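Local structure of endonuclease V (Homo sapiens, 6OZE) at residues A[60-65]-A[225-230]; A[35-40]-A[112-117]; A[65-70]-A[217-222]; A[54-59]-A[233-238]. The protein hydrolyses inosine-containing RNA, acting as an endoribonuclease that depends on metal ions. The protein carries 4 engineered substitutions. One frame throughout, in Å; residues are numbered along the deposited sequence. Where two conformers were deposited one is given.

Contact 1. Residues A[60-65]-A[225-230]. With NA (sodium ion), chain G.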
loop_
_atom_site.group_PDB
_atom_site.type_symbol
_atom_site.label_atom_id
_atom_site.label_comp_id
_atom_site.label_asym_id
_atom_site.label_seq_id
_atom_site.Cartn_x
_atom_site.Cartn_y
_atom_site.Cartn_z
ATOM N N VAL A 60 6.084 -10.190 -0.024
ATOM C CA VAL A 60 7.399 -10.356 0.577
ATOM C C VAL A 60 7.300 -10.000 2.052
ATOM O O VAL A 60 6.436 -9.221 2.465
ATOM C CB VAL A 60 8.499 -9.515 -0.107
ATOM C CG1 VAL A 60 8.631 -9.907 -1.583
ATOM C CG2 VAL A 60 8.229 -8.000 0.064
ATOM N N VAL A 61 8.146 -10.627 2.857
ATOM C CA VAL A 61 8.303 -10.236 4.254
ATOM C C VAL A 61 9.772 -9.931 4.488
ATOM O O VAL A 61 10.644 -10.703 4.073
ATOM C CB VAL A 61 7.818 -11.329 5.222
ATOM C CG1 VAL A 61 7.946 -10.846 6.674
ATOM C CG2 VAL A 61 6.370 -11.728 4.885
ATOM N N LEU A 62 10.048 -8.798 5.135
ATOM C CA LEU A 62 11.403 -8.385 5.452
ATOM C C LEU A 62 11.578 -8.287 6.964
ATOM O O LEU A 62 10.647 -7.946 7.699
ATOM C CB LEU A 62 11.724 -7.005 4.843
ATOM C CG LEU A 62 12.055 -6.921 3.352
ATOM C CD1 LEU A 62 10.920 -7.390 2.455
ATOM C CD2 LEU A 62 12.457 -5.486 3.005
ATOM N N SER A 63 12.777 -8.595 7.424
ATOM C CA SER A 63 13.103 -8.337 8.814
ATOM C C SER A 63 13.149 -6.834 9.055
ATOM O O SER A 63 13.362 -6.042 8.137
ATOM C CB SER A 63 14.447 -8.962 9.143
ATOM O OG SER A 63 15.470 -8.453 8.302
ATOM N N PHE A 64 12.919 -6.443 10.301
ATOM C CA PHE A 64 12.993 -5.041 10.666
ATOM C C PHE A 64 13.800 -4.923 11.947
ATOM O O PHE A 64 13.548 -5.665 12.899
ATOM C CB PHE A 64 11.587 -4.468 10.910
ATOM C CG PHE A 64 11.596 -2.990 11.177
ATOM C CD1 PHE A 64 11.735 -2.506 12.469
ATOM C CD2 PHE A 64 11.506 -2.094 10.132
ATOM C CE1 PHE A 64 11.775 -1.138 12.710
ATOM C CE2 PHE A 64 11.544 -0.714 10.372
ATOM C CZ PHE A 64 11.672 -0.251 11.668
ATOM N N PRO A 65 14.742 -3.966 12.027
ATOM C CA PRO A 65 15.018 -2.902 11.054
ATOM C C PRO A 65 16.025 -3.245 9.954
ATOM O O PRO A 65 16.387 -2.363 9.162
ATOM C CB PRO A 65 15.601 -1.800 11.945
ATOM C CG PRO A 65 16.318 -2.555 12.994
ATOM C CD PRO A 65 15.453 -3.743 13.297
ATOM N N PRO A 225 10.084 2.400 -0.570
ATOM C CA PRO A 225 10.349 1.627 0.650
ATOM C C PRO A 225 10.647 0.173 0.330
ATOM O O PRO A 225 10.043 -0.419 -0.560
ATOM C CB PRO A 225 9.053 1.764 1.454
ATOM C CG PRO A 225 8.390 2.995 0.909
ATOM C CD PRO A 225 8.790 3.100 -0.528
ATOM N N GLU A 226 11.609 -0.390 1.062
ATOM C CA GLU A 226 12.137 -1.721 0.756
ATOM C C GLU A 226 11.080 -2.802 0.597
ATOM O O GLU A 226 11.165 -3.565 -0.377
ATOM C CB GLU A 226 13.217 -2.106 1.776
ATOM C CG GLU A 226 14.619 -1.654 1.386
ATOM C CD GLU A 226 14.998 -2.110 -0.023
ATOM O OE1 GLU A 226 14.736 -1.355 -0.981
ATOM O OE2 GLU A 226 15.544 -3.229 -0.177
ATOM N N PRO A 227 10.081 -2.934 1.478
ATOM C CA PRO A 227 9.095 -4.024 1.278
ATOM C C PRO A 227 8.318 -3.871 -0.017
ATOM O O PRO A 227 8.062 -4.878 -0.704
ATOM C CB PRO A 227 8.205 -3.935 2.529
ATOM C CG PRO A 227 9.111 -3.245 3.589
ATOM C CD PRO A 227 9.851 -2.219 2.757
ATOM N N VAL A 228 7.956 -2.649 -0.386
ATOM C CA VAL A 228 7.261 -2.379 -1.647
ATOM C C VAL A 228 8.190 -2.620 -2.830
ATOM O O VAL A 228 7.815 -3.233 -3.846
ATOM C CB VAL A 228 6.756 -0.922 -1.625
ATOM C CG1 VAL A 228 6.140 -0.527 -2.953
ATOM C CG2 VAL A 228 5.780 -0.704 -0.472
ATOM N N ARG A 229 9.429 -2.150 -2.708
ATOM C CA ARG A 229 10.396 -2.282 -3.795
ATOM C C ARG A 229 10.710 -3.744 -4.072
ATOM O O ARG A 229 10.786 -4.157 -5.234
ATOM C CB ARG A 229 11.679 -1.527 -3.425
ATOM C CG ARG A 229 12.584 -1.204 -4.610
ATOM C CD ARG A 229 13.831 -0.450 -4.202
ATOM N NE ARG A 229 14.785 -1.274 -3.464
ATOM C CZ ARG A 229 15.747 -2.001 -4.025
ATOM N NH1 ARG A 229 16.569 -2.707 -3.262
ATOM N NH2 ARG A 229 15.887 -2.037 -5.349
ATOM N N GLN A 230 10.890 -4.543 -3.014
ATOM C CA GLN A 230 11.186 -5.963 -3.216
ATOM C C GLN A 230 9.991 -6.699 -3.800
ATOM O O GLN A 230 10.172 -7.612 -4.610
ATOM C CB GLN A 230 11.673 -6.601 -1.912
ATOM C CG GLN A 230 13.040 -6.078 -1.447
ATOM C CD GLN A 230 14.166 -6.450 -2.381
ATOM O OE1 GLN A 230 14.110 -7.477 -3.063
ATOM N NE2 GLN A 230 15.196 -5.619 -2.424
HETATM NA NA NA G . 12.877 -5.192 15.487
HETATM O O HOH W 1 15.286 -5.933 15.998
HETATM O O HOH W 2 12.446 -2.749 15.912
HETATM O O HOH W 3 12.299 -4.699 18.175
#
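Val-60 turns its side chain toward Pro-227 and Gln-230 on the first turns of helix 226-242. Its CG2 comes to 3.2 Å from Pro-227 O, a tight fit. Its CG1 lies anti to the carbonyl carbon (chi1 -60°), 4.1 Å from Gln-230 O. Val-61 points away from the helix, and its side chain rests on Pro-112. Leu-62 turns back to the helix. Its CD2 packs against Glu-226 CB at 3.7 Å, the two side chains crossing at about a right angle. The same methyl lies 4.1 Å from Pro-227 CG, while Leu-62 CD1 faces Pro-227 CA at 4.0 Å. No hydrogen bond joins the two segments; the contact is methyl packing on side chains and helix backbone. The strand ends at Ser-63, whose OG is bonded to Glu-68 N. Phe-64, just past the strand, gives its carbonyl O to a sodium ion at 2.7 Å. Leu-37 O, Gln-38 OE1 and three waters complete that site. Pro-65 follows through a cis peptide bond, and its CB lies over one face of the Phe-64 ring, offset toward the rim. The axes of strand 60-63 and helix 226-230 pass 8.3 Å apart at 142°. Alternate residues of a strand thus meet a helix that covers one face of the mixed sheet, as in the RNase H-like fold of this family.

Contact 2. Residues A[35-40]-A[112-117]; sequences SGLQRV and PQVLLV. With NA (sodium ion), chain G.
Gln-113 reaches Gly-36, Gln-38 and Arg-39 through its side-chain amide, and these hydrogen bonds carry the polar half of the contact. OE1 accepts twice: from Gln-38 N at 2.7 Å and from Arg-39 N at 3.0 Å. The Arg-39 donor lies in the plane of the side-chain carbonyl, and the Gln-38 donor is tilted 17° from it. NE2 donates to Gly-36 O at 3.0 Å, nearly straight at 169°. The Gln-113 backbone adds a fourth bond, from its N to Arg-39 O.

The apolar half lies beside it. Val-40 and Val-114 stand side by side and point the same way, with Val-40 CG2 3.9 Å from Val-114 CG1. Val-40 CG1 also meets Leu-116 CG at 4.0 Å. Leu-37 CD1 touches Val-114 CG1, and the Leu-37 side chain slides past that of Gln-113 in the opposite direction.

The third kind is metal binding. Leu-37 O holds the sodium ion at 2.3 Å. Gln-38 bends at chi2 (-72°), and its OE1 binds the same ion at 2.4 Å. Water 3, a further ligand, accepts from Gly-36 N.

An alanine in place of Gln-113 would probably leave Gln-38 N, Arg-39 N and Gly-36 O without these partners and let the loop shift. One side-chain amide thus pairs with backbone N-H and C=O groups of residues 36-39, much as a strand edge would. Its three bonds fix which end is oxygen, and they probably help to steady Leu-37 and Gln-38, which bind the sodium ion.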
loop_
_atom_site.group_PDB
_atom_site.type_symbol
_atom_site.label_atom_id
_atom_site.label_comp_id
_atom_site.label_asym_id
_atom_site.label_seq_id
_atom_site.Cartn_x
_atom_site.Cartn_y
_atom_site.Cartn_z
ATOM N N SER A 35 10.250 -0.383 18.500
ATOM C CA SER A 35 10.662 -1.523 19.300
ATOM C C SER A 35 9.530 -2.536 19.353
ATOM O O SER A 35 8.380 -2.189 19.638
ATOM C CB SER A 35 11.011 -1.064 20.710
ATOM O OG SER A 35 11.343 -2.170 21.525
ATOM N N GLY A 36 9.859 -3.787 19.064
ATOM C CA GLY A 36 8.887 -4.843 19.000
ATOM C C GLY A 36 8.449 -5.189 17.593
ATOM O O GLY A 36 7.835 -6.247 17.389
ATOM N N LEU A 37 8.741 -4.326 16.613
ATOM C CA LEU A 37 8.461 -4.645 15.219
ATOM C C LEU A 37 9.596 -5.497 14.670
ATOM O O LEU A 37 10.754 -5.075 14.677
ATOM C CB LEU A 37 8.320 -3.363 14.400
ATOM C CG LEU A 37 8.076 -3.571 12.908
ATOM C CD1 LEU A 37 6.772 -4.363 12.650
ATOM C CD2 LEU A 37 8.050 -2.219 12.204
ATOM N N GLN A 38 9.269 -6.696 14.191
ATOM C CA GLN A 38 10.272 -7.622 13.686
ATOM C C GLN A 38 10.128 -7.945 12.209
ATOM O O GLN A 38 11.129 -8.294 11.576
ATOM C CB GLN A 38 10.223 -8.949 14.466
ATOM C CG GLN A 38 10.686 -8.839 15.900
ATOM C CD GLN A 38 12.189 -8.644 16.001
ATOM O OE1 GLN A 38 12.692 -7.537 15.837
ATOM N NE2 GLN A 38 12.912 -9.730 16.252
ATOM N N ARG A 39 8.913 -7.909 11.662
ATOM C CA ARG A 39 8.676 -8.290 10.274
ATOM C C ARG A 39 7.693 -7.331 9.621
ATOM O O ARG A 39 6.604 -7.088 10.151
ATOM C CB ARG A 39 8.130 -9.719 10.189
ATOM C CG ARG A 39 9.130 -10.766 10.655
ATOM C CD ARG A 39 8.534 -12.173 10.633
ATOM N NE ARG A 39 7.325 -12.244 11.443
ATOM C CZ ARG A 39 7.308 -12.391 12.763
ATOM N NH1 ARG A 39 6.148 -12.442 13.400
ATOM N NH2 ARG A 39 8.440 -12.490 13.447
ATOM N N VAL A 40 8.080 -6.804 8.463
ATOM C CA VAL A 40 7.261 -5.886 7.681
ATOM C C VAL A 40 7.033 -6.524 6.318
ATOM O O VAL A 40 7.988 -6.975 5.679
ATOM C CB VAL A 40 7.953 -4.518 7.520
ATOM C CG1 VAL A 40 7.113 -3.588 6.673
ATOM C CG2 VAL A 40 8.247 -3.883 8.881
ATOM N N PRO A 112 3.869 -11.171 8.636
ATOM C CA PRO A 112 4.223 -9.774 8.899
ATOM C C PRO A 112 3.340 -9.167 9.979
ATOM O O PRO A 112 2.178 -9.536 10.152
ATOM C CB PRO A 112 3.977 -9.095 7.550
ATOM C CG PRO A 112 2.977 -9.970 6.847
ATOM C CD PRO A 112 3.316 -11.371 7.285
ATOM N N GLN A 113 3.899 -8.190 10.694
ATOM C CA GLN A 113 3.115 -7.444 11.673
ATOM C C GLN A 113 2.415 -6.240 11.058
ATOM O O GLN A 113 1.548 -5.633 11.711
ATOM C CB GLN A 113 4.026 -6.992 12.822
ATOM C CG GLN A 113 4.530 -8.151 13.665
ATOM C CD GLN A 113 5.763 -7.789 14.445
ATOM O OE1 GLN A 113 6.866 -7.831 13.910
ATOM N NE2 GLN A 113 5.590 -7.413 15.710
ATOM N N VAL A 114 2.778 -5.893 9.828
ATOM C CA VAL A 114 2.224 -4.750 9.110
ATOM C C VAL A 114 2.554 -4.965 7.640
ATOM O O VAL A 114 3.598 -5.532 7.302
ATOM C CB VAL A 114 2.841 -3.428 9.655
ATOM C CG1 VAL A 114 4.384 -3.463 9.581
ATOM C CG2 VAL A 114 2.309 -2.215 8.890
ATOM N N LEU A 115 1.670 -4.501 6.762
ATOM C CA LEU A 115 1.900 -4.564 5.325
ATOM C C LEU A 115 2.040 -3.153 4.785
ATOM O O LEU A 115 1.207 -2.288 5.082
ATOM C CB LEU A 115 0.713 -5.212 4.602
ATOM C CG LEU A 115 0.385 -6.671 4.904
ATOM C CD1 LEU A 115 -0.883 -7.072 4.122
ATOM C CD2 LEU A 115 1.557 -7.541 4.508
ATOM N N LEU A 116 3.058 -2.943 3.968
ATOM C CA LEU A 116 3.150 -1.768 3.113
ATOM C C LEU A 116 2.604 -2.170 1.748
ATOM O O LEU A 116 3.106 -3.118 1.124
ATOM C CB LEU A 116 4.587 -1.277 2.991
ATOM C CG LEU A 116 5.301 -0.914 4.301
ATOM C CD1 LEU A 116 6.643 -0.247 3.988
ATOM C CD2 LEU A 116 4.449 -0.002 5.202
ATOM N N VAL A 117 1.592 -1.447 1.286
ATOM C CA VAL A 117 0.829 -1.806 0.092
ATOM C C VAL A 117 1.111 -0.788 -0.993
ATOM O O VAL A 117 0.993 0.421 -0.760
ATOM C CB VAL A 117 -0.668 -1.810 0.418
ATOM C CG1 VAL A 117 -1.496 -2.151 -0.821
ATOM C CG2 VAL A 117 -0.929 -2.788 1.511
HETATM NA NA NA G . 12.877 -5.192 15.487
HETATM O O HOH W 3 12.299 -4.699 18.175
HETATM O O HOH W 1 15.286 -5.933 15.998
HETATM O O HOH W 2 12.446 -2.749 15.912
#

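Contact 3. Residues A[65-70]-A[217-222]; sequences PELEVV and SACSRF. Engineered in segment 217-222: Ser-217 (natural residue Cys), Ala-218 (natural residue Cys), Ser-220 (natural residue Cys).
Leu-67 points its side chain at Cys-219. It holds a left-handed backbone conformation in the turn. Its CG lies anti to the carbonyl carbon, and chi2 of 175° carries CD1 to 3.6 Å from Cys-219 O. The other methyl, CD2, meets Cys-219 SG at 4.1 Å.

Arg-221 is extended through CD, then bends at chi3 (-69°), which sets NE aside from the line of the chain. Its NH2 makes a weak hydrogen bond to Glu-66 O, 3.2 Å long and bent to 127°. Leu-67 CB lies obliquely to the guanidinium, 3.9 Å from NH2. Glu-68 OE2 is near the guanidinium plane but 4.3 Å from NH2, too far for a salt bridge. NE is bonded to a glycerol, and NH1 forms a long, weak ion pair with Glu-226.

Water 4 donates to Pro-65 O and to Ala-218 O, both at 2.9 Å, and so ties the two backbones together. Ala-218 is an engineered residue.

Residues 64-68 form the turn of a beta hairpin between strands 54-63 and 69-78. Here the hairpin tip packs on the link between helices 209-218 and 226-242, with Leu-67 as its buried residue.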
loop_
_atom_site.group_PDB
_atom_site.type_symbol
_atom_site.label_atom_id
_atom_site.label_comp_id
_atom_site.label_asym_id
_atom_site.label_seq_id
_atom_site.Cartn_x
_atom_site.Cartn_y
_atom_site.Cartn_z
ATOM N N PRO A 65 14.742 -3.966 12.027
ATOM C CA PRO A 65 15.018 -2.902 11.054
ATOM C C PRO A 65 16.025 -3.245 9.954
ATOM O O PRO A 65 16.387 -2.363 9.162
ATOM C CB PRO A 65 15.601 -1.800 11.945
ATOM C CG PRO A 65 16.318 -2.555 12.994
ATOM C CD PRO A 65 15.453 -3.743 13.297
ATOM N N GLU A 66 16.484 -4.495 9.899
ATOM C CA GLU A 66 17.536 -4.850 8.949
ATOM C C GLU A 66 17.069 -4.792 7.496
ATOM O O GLU A 66 17.901 -4.619 6.595
ATOM C CB GLU A 66 18.077 -6.245 9.255
ATOM C CG GLU A 66 18.760 -6.361 10.610
ATOM C CD GLU A 66 17.806 -6.737 11.735
ATOM O OE1 GLU A 66 16.578 -6.812 11.496
ATOM O OE2 GLU A 66 18.297 -6.963 12.865
ATOM N N LEU A 67 15.771 -4.981 7.247
ATOM C CA LEU A 67 15.196 -4.931 5.898
ATOM C C LEU A 67 15.778 -6.004 4.975
ATOM O O LEU A 67 16.070 -5.750 3.802
ATOM C CB LEU A 67 15.280 -3.529 5.281
ATOM C CG LEU A 67 14.602 -2.429 6.103
ATOM C CD1 LEU A 67 14.869 -1.069 5.449
ATOM C CD2 LEU A 67 13.103 -2.699 6.229
ATOM N N GLU A 68 15.951 -7.220 5.502
ATOM C CA GLU A 68 16.376 -8.365 4.700
ATOM C C GLU A 68 15.168 -9.219 4.368
ATOM O O GLU A 68 14.288 -9.419 5.209
ATOM C CB GLU A 68 17.389 -9.225 5.454
ATOM C CG GLU A 68 18.723 -8.521 5.671
ATOM C CD GLU A 68 19.402 -8.158 4.361
ATOM O OE1 GLU A 68 19.633 -9.068 3.534
ATOM O OE2 GLU A 68 19.691 -6.961 4.152
ATOM N N VAL A 69 15.102 -9.703 3.129
ATOM C CA VAL A 69 13.971 -10.541 2.739
ATOM C C VAL A 69 14.060 -11.880 3.461
ATOM O O VAL A 69 15.073 -12.585 3.373
ATOM C CB VAL A 69 13.915 -10.724 1.213
ATOM C CG1 VAL A 69 12.792 -11.691 0.833
ATOM C CG2 VAL A 69 13.684 -9.384 0.519
ATOM N N VAL A 70 12.987 -12.242 4.169
ATOM C CA VAL A 70 12.885 -13.547 4.817
ATOM C C VAL A 70 11.823 -14.442 4.191
ATOM O O VAL A 70 11.816 -15.653 4.466
ATOM C CB VAL A 70 12.679 -13.423 6.343
ATOM C CG1 VAL A 70 13.878 -12.740 6.987
ATOM C CG2 VAL A 70 11.430 -12.625 6.651
ATOM N N SER A 217 9.212 5.932 6.280
ATOM C CA SER A 217 10.559 6.497 6.270
ATOM C C SER A 217 11.586 5.487 6.767
ATOM O O SER A 217 12.660 5.334 6.165
ATOM C CB SER A 217 10.614 7.783 7.105
ATOM O OG SER A 217 11.799 8.504 6.826
ATOM N N ALA A 218 11.273 4.781 7.858
ATOM C CA ALA A 218 12.213 3.829 8.435
ATOM C C ALA A 218 12.504 2.673 7.488
ATOM O O ALA A 218 13.593 2.080 7.546
ATOM C CB ALA A 218 11.657 3.307 9.759
ATOM N N CYS A 219 11.560 2.363 6.604
ATOM C CA CYS A 219 11.711 1.260 5.664
ATOM C C CYS A 219 12.334 1.674 4.343
ATOM O O CYS A 219 12.488 0.822 3.465
ATOM C CB CYS A 219 10.355 0.585 5.403
ATOM S SG CYS A 219 9.753 -0.327 6.802
ATOM N N SER A 220 12.744 2.930 4.187
ATOM C CA SER A 220 13.222 3.448 2.909
ATOM C C SER A 220 14.749 3.478 2.895
ATOM O O SER A 220 15.372 4.284 3.590
ATOM C CB SER A 220 12.637 4.831 2.630
ATOM O OG SER A 220 11.232 4.741 2.455
ATOM N N ARG A 221 15.346 2.590 2.112
ATOM C CA ARG A 221 16.768 2.606 1.809
ATOM C C ARG A 221 17.027 3.373 0.519
ATOM O O ARG A 221 18.009 4.120 0.411
ATOM C CB ARG A 221 17.247 1.154 1.680
ATOM C CG ARG A 221 18.692 0.964 1.276
ATOM C CD ARG A 221 19.048 -0.520 1.291
ATOM N NE ARG A 221 19.066 -1.054 2.651
ATOM C CZ ARG A 221 18.898 -2.336 2.961
ATOM N NH1 ARG A 221 18.684 -3.233 2.008
ATOM N NH2 ARG A 221 18.933 -2.721 4.230
ATOM N N PHE A 222 16.147 3.202 -0.457
ATOM C CA PHE A 222 16.050 3.984 -1.677
ATOM C C PHE A 222 14.744 4.779 -1.615
ATOM O O PHE A 222 14.100 4.861 -0.562
ATOM C CB PHE A 222 16.157 3.036 -2.881
ATOM C CG PHE A 222 17.385 2.169 -2.856
ATOM C CD1 PHE A 222 18.614 2.675 -3.258
ATOM C CD2 PHE A 222 17.321 0.854 -2.420
ATOM C CE1 PHE A 222 19.752 1.880 -3.235
ATOM C CE2 PHE A 222 18.452 0.056 -2.392
ATOM C CZ PHE A 222 19.671 0.571 -2.802
HETATM O O HOH W 4 15.627 0.394 8.844
#

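Contact 4. Residues A[54-59]-A[233-238]; sequences RACASL and ICSREH. With ACT (acetate ion), chain B.
Cys-56 SG meets the His-238 ring obliquely. It lies 3.7 Å from His-238 CD2 and 4.6 Å from the ring centroid. The other flat group, the Arg-54 guanidinium, has an acetate OXT at its edge, in plane. This is strand-on-helix packing in the RNase H-like fold: helix 233-238 packs across strand 54-59, the axes 7.6 Å apart at 139°.

Arg-54, at the start of strand 54-63, holds the acetate by two bonds. Its NE donates to acetate O at 2.6 Å, and its NH1 to acetate OXT at 2.6 Å, the latter nearly straight at 172°. Its NH2 is bonded to Ser-78 OG. The acetate probably comes from the crystallisation liquor. A leucine in place of Arg-54 would probably leave the acetate without its partner and Ser-78 OG without this bond.

Cys-56 has SG anti to the backbone N (chi1 -175°), which also brings it to 3.7 Å from His-238 CB. Ala-57 turns to the other face of the sheet, onto Phe-95 and Leu-99 of helix 89-106.

The polar centre is a pair of buried hydroxyls. Ser-235 OG has Asp-44 OD2 as a second partner, and Ser-58 OG has Ser-74 OG. Ser-58 OG and Ser-235 OG lie 2.6 Å apart.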
loop_
_atom_site.group_PDB
_atom_site.type_symbol
_atom_site.label_atom_id
_atom_site.label_comp_id
_atom_site.label_asym_id
_atom_site.label_seq_id
_atom_site.Cartn_x
_atom_site.Cartn_y
_atom_site.Cartn_z
ATOM N N ARG A 54 -3.871 -10.479 -17.396
ATOM C CA ARG A 54 -2.811 -11.261 -16.760
ATOM C C ARG A 54 -1.866 -10.367 -15.970
ATOM O O ARG A 54 -1.438 -9.310 -16.447
ATOM C CB ARG A 54 -2.025 -12.078 -17.790
ATOM C CG ARG A 54 -1.278 -13.279 -17.198
ATOM C CD ARG A 54 -2.235 -14.354 -16.647
ATOM N NE ARG A 54 -1.526 -15.566 -16.235
ATOM C CZ ARG A 54 -2.034 -16.515 -15.448
ATOM N NH1 ARG A 54 -1.297 -17.580 -15.139
ATOM N NH2 ARG A 54 -3.263 -16.397 -14.961
ATOM N N ALA A 55 -1.515 -10.818 -14.771
ATOM C CA ALA A 55 -0.720 -10.022 -13.858
ATOM C C ALA A 55 0.057 -10.964 -12.956
ATOM O O ALA A 55 -0.132 -12.188 -12.988
ATOM C CB ALA A 55 -1.621 -9.104 -13.022
ATOM N N CYS A 56 0.952 -10.392 -12.160
ATOM C CA CYS A 56 1.631 -11.132 -11.109
ATOM C C CYS A 56 1.325 -10.476 -9.773
ATOM O O CYS A 56 1.359 -9.244 -9.659
ATOM C CB CYS A 56 3.140 -11.151 -11.341
ATOM S SG CYS A 56 4.025 -12.149 -10.159
ATOM N N ALA A 57 0.992 -11.293 -8.778
ATOM C CA ALA A 57 0.784 -10.833 -7.410
ATOM C C ALA A 57 1.933 -11.352 -6.562
ATOM O O ALA A 57 2.304 -12.529 -6.669
ATOM C CB ALA A 57 -0.555 -11.348 -6.861
ATOM N N SER A 58 2.514 -10.472 -5.733
ATOM C CA SER A 58 3.660 -10.851 -4.921
ATOM C C SER A 58 3.484 -10.408 -3.474
ATOM O O SER A 58 2.923 -9.339 -3.197
ATOM C CB SER A 58 4.956 -10.225 -5.453
ATOM O OG SER A 58 5.232 -10.710 -6.771
ATOM N N LEU A 59 3.983 -11.240 -2.568
ATOM C CA LEU A 59 4.067 -10.923 -1.144
ATOM C C LEU A 59 5.484 -11.185 -0.686
ATOM O O LEU A 59 6.034 -12.263 -0.935
ATOM C CB LEU A 59 3.082 -11.798 -0.355
ATOM C CG LEU A 59 3.279 -11.852 1.165
ATOM C CD1 LEU A 59 2.969 -10.490 1.776
ATOM C CD2 LEU A 59 2.369 -12.916 1.761
ATOM N N ILE A 233 10.035 -5.901 -7.530
ATOM C CA ILE A 233 11.085 -6.666 -8.195
ATOM C C ILE A 233 10.667 -8.118 -8.345
ATOM O O ILE A 233 10.834 -8.713 -9.414
ATOM C CB ILE A 233 12.412 -6.531 -7.427
ATOM C CG1 ILE A 233 12.942 -5.094 -7.536
ATOM C CG2 ILE A 233 13.454 -7.529 -7.952
ATOM C CD1 ILE A 233 14.061 -4.767 -6.573
ATOM N N CYS A 234 10.115 -8.715 -7.281
ATOM C CA CYS A 234 9.672 -10.109 -7.378
ATOM C C CYS A 234 8.646 -10.296 -8.496
ATOM O O CYS A 234 8.703 -11.282 -9.250
ATOM C CB CYS A 234 9.074 -10.554 -6.044
ATOM S SG CYS A 234 10.307 -10.992 -4.817
ATOM N N SER A 235 7.685 -9.378 -8.610
ATOM C CA SER A 235 6.667 -9.532 -9.650
ATOM C C SER A 235 7.282 -9.414 -11.038
ATOM O O SER A 235 6.939 -10.189 -11.945
ATOM C CB SER A 235 5.561 -8.495 -9.500
ATOM O OG SER A 235 4.764 -8.760 -8.379
ATOM N N ARG A 236 8.167 -8.437 -11.232
ATOM C CA ARG A 236 8.793 -8.266 -12.541
ATOM C C ARG A 236 9.616 -9.489 -12.910
ATOM O O ARG A 236 9.522 -9.995 -14.040
ATOM C CB ARG A 236 9.653 -7.003 -12.557
ATOM C CG ARG A 236 8.832 -5.737 -12.755
ATOM C CD ARG A 236 9.718 -4.509 -12.839
ATOM N NE ARG A 236 10.488 -4.323 -11.615
ATOM C CZ ARG A 236 11.233 -3.256 -11.354
ATOM N NH1 ARG A 236 11.312 -2.266 -12.234
ATOM N NH2 ARG A 236 11.894 -3.178 -10.209
ATOM N N GLU A 237 10.381 -10.020 -11.955
ATOM C CA GLU A 237 11.178 -11.209 -12.235
ATOM C C GLU A 237 10.292 -12.407 -12.547
ATOM O O GLU A 237 10.604 -13.203 -13.440
ATOM C CB GLU A 237 12.075 -11.548 -11.046
ATOM C CG GLU A 237 13.199 -10.557 -10.803
ATOM C CD GLU A 237 14.028 -10.916 -9.585
ATOM O OE1 GLU A 237 13.600 -11.803 -8.813
ATOM O OE2 GLU A 237 15.106 -10.312 -9.400
ATOM N N HIS A 238 9.196 -12.569 -11.797
ATOM C CA HIS A 238 8.326 -13.720 -12.027
ATOM C C HIS A 238 7.663 -13.644 -13.394
ATOM O O HIS A 238 7.505 -14.661 -14.069
ATOM C CB HIS A 238 7.264 -13.798 -10.934
ATOM C CG HIS A 238 6.582 -15.116 -10.853
ATOM N ND1 HIS A 238 7.229 -16.266 -10.452
ATOM C CD2 HIS A 238 5.311 -15.479 -11.143
ATOM C CE1 HIS A 238 6.382 -17.280 -10.489
ATOM N NE2 HIS A 238 5.210 -16.828 -10.902
HETATM C C ACT B . 1.105 -17.154 -17.358
HETATM O O ACT B . 0.364 -16.288 -17.884
HETATM O OXT ACT B . 1.031 -17.674 -16.216
HETATM C CH3 ACT B . 2.240 -17.692 -18.271
#

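How the contacts relate
Contacts 1 and 4 use the same two elements, strand 54-63 and helix 226-242, and both are buried. Contact 1 is packing without a hydrogen bond, while contact 4 adds a hydroxyl pair and sulfur; Val-60 CG1 touches Cys-234 SG between them. Contacts 2 and 3 are only partly buried. Contact 2 joins neighbouring strands through an amide and valines, and contact 3 sets a hairpin turn on a loop with a weak bond and a water. Contacts 1 and 2 share the sodium site and are joined by probable backbone bonds, Leu-62 N to Val-40 O and Phe-64 N to Gln-38 O. Contact 3 shares Pro-65 with contact 1 and does not touch contact 4.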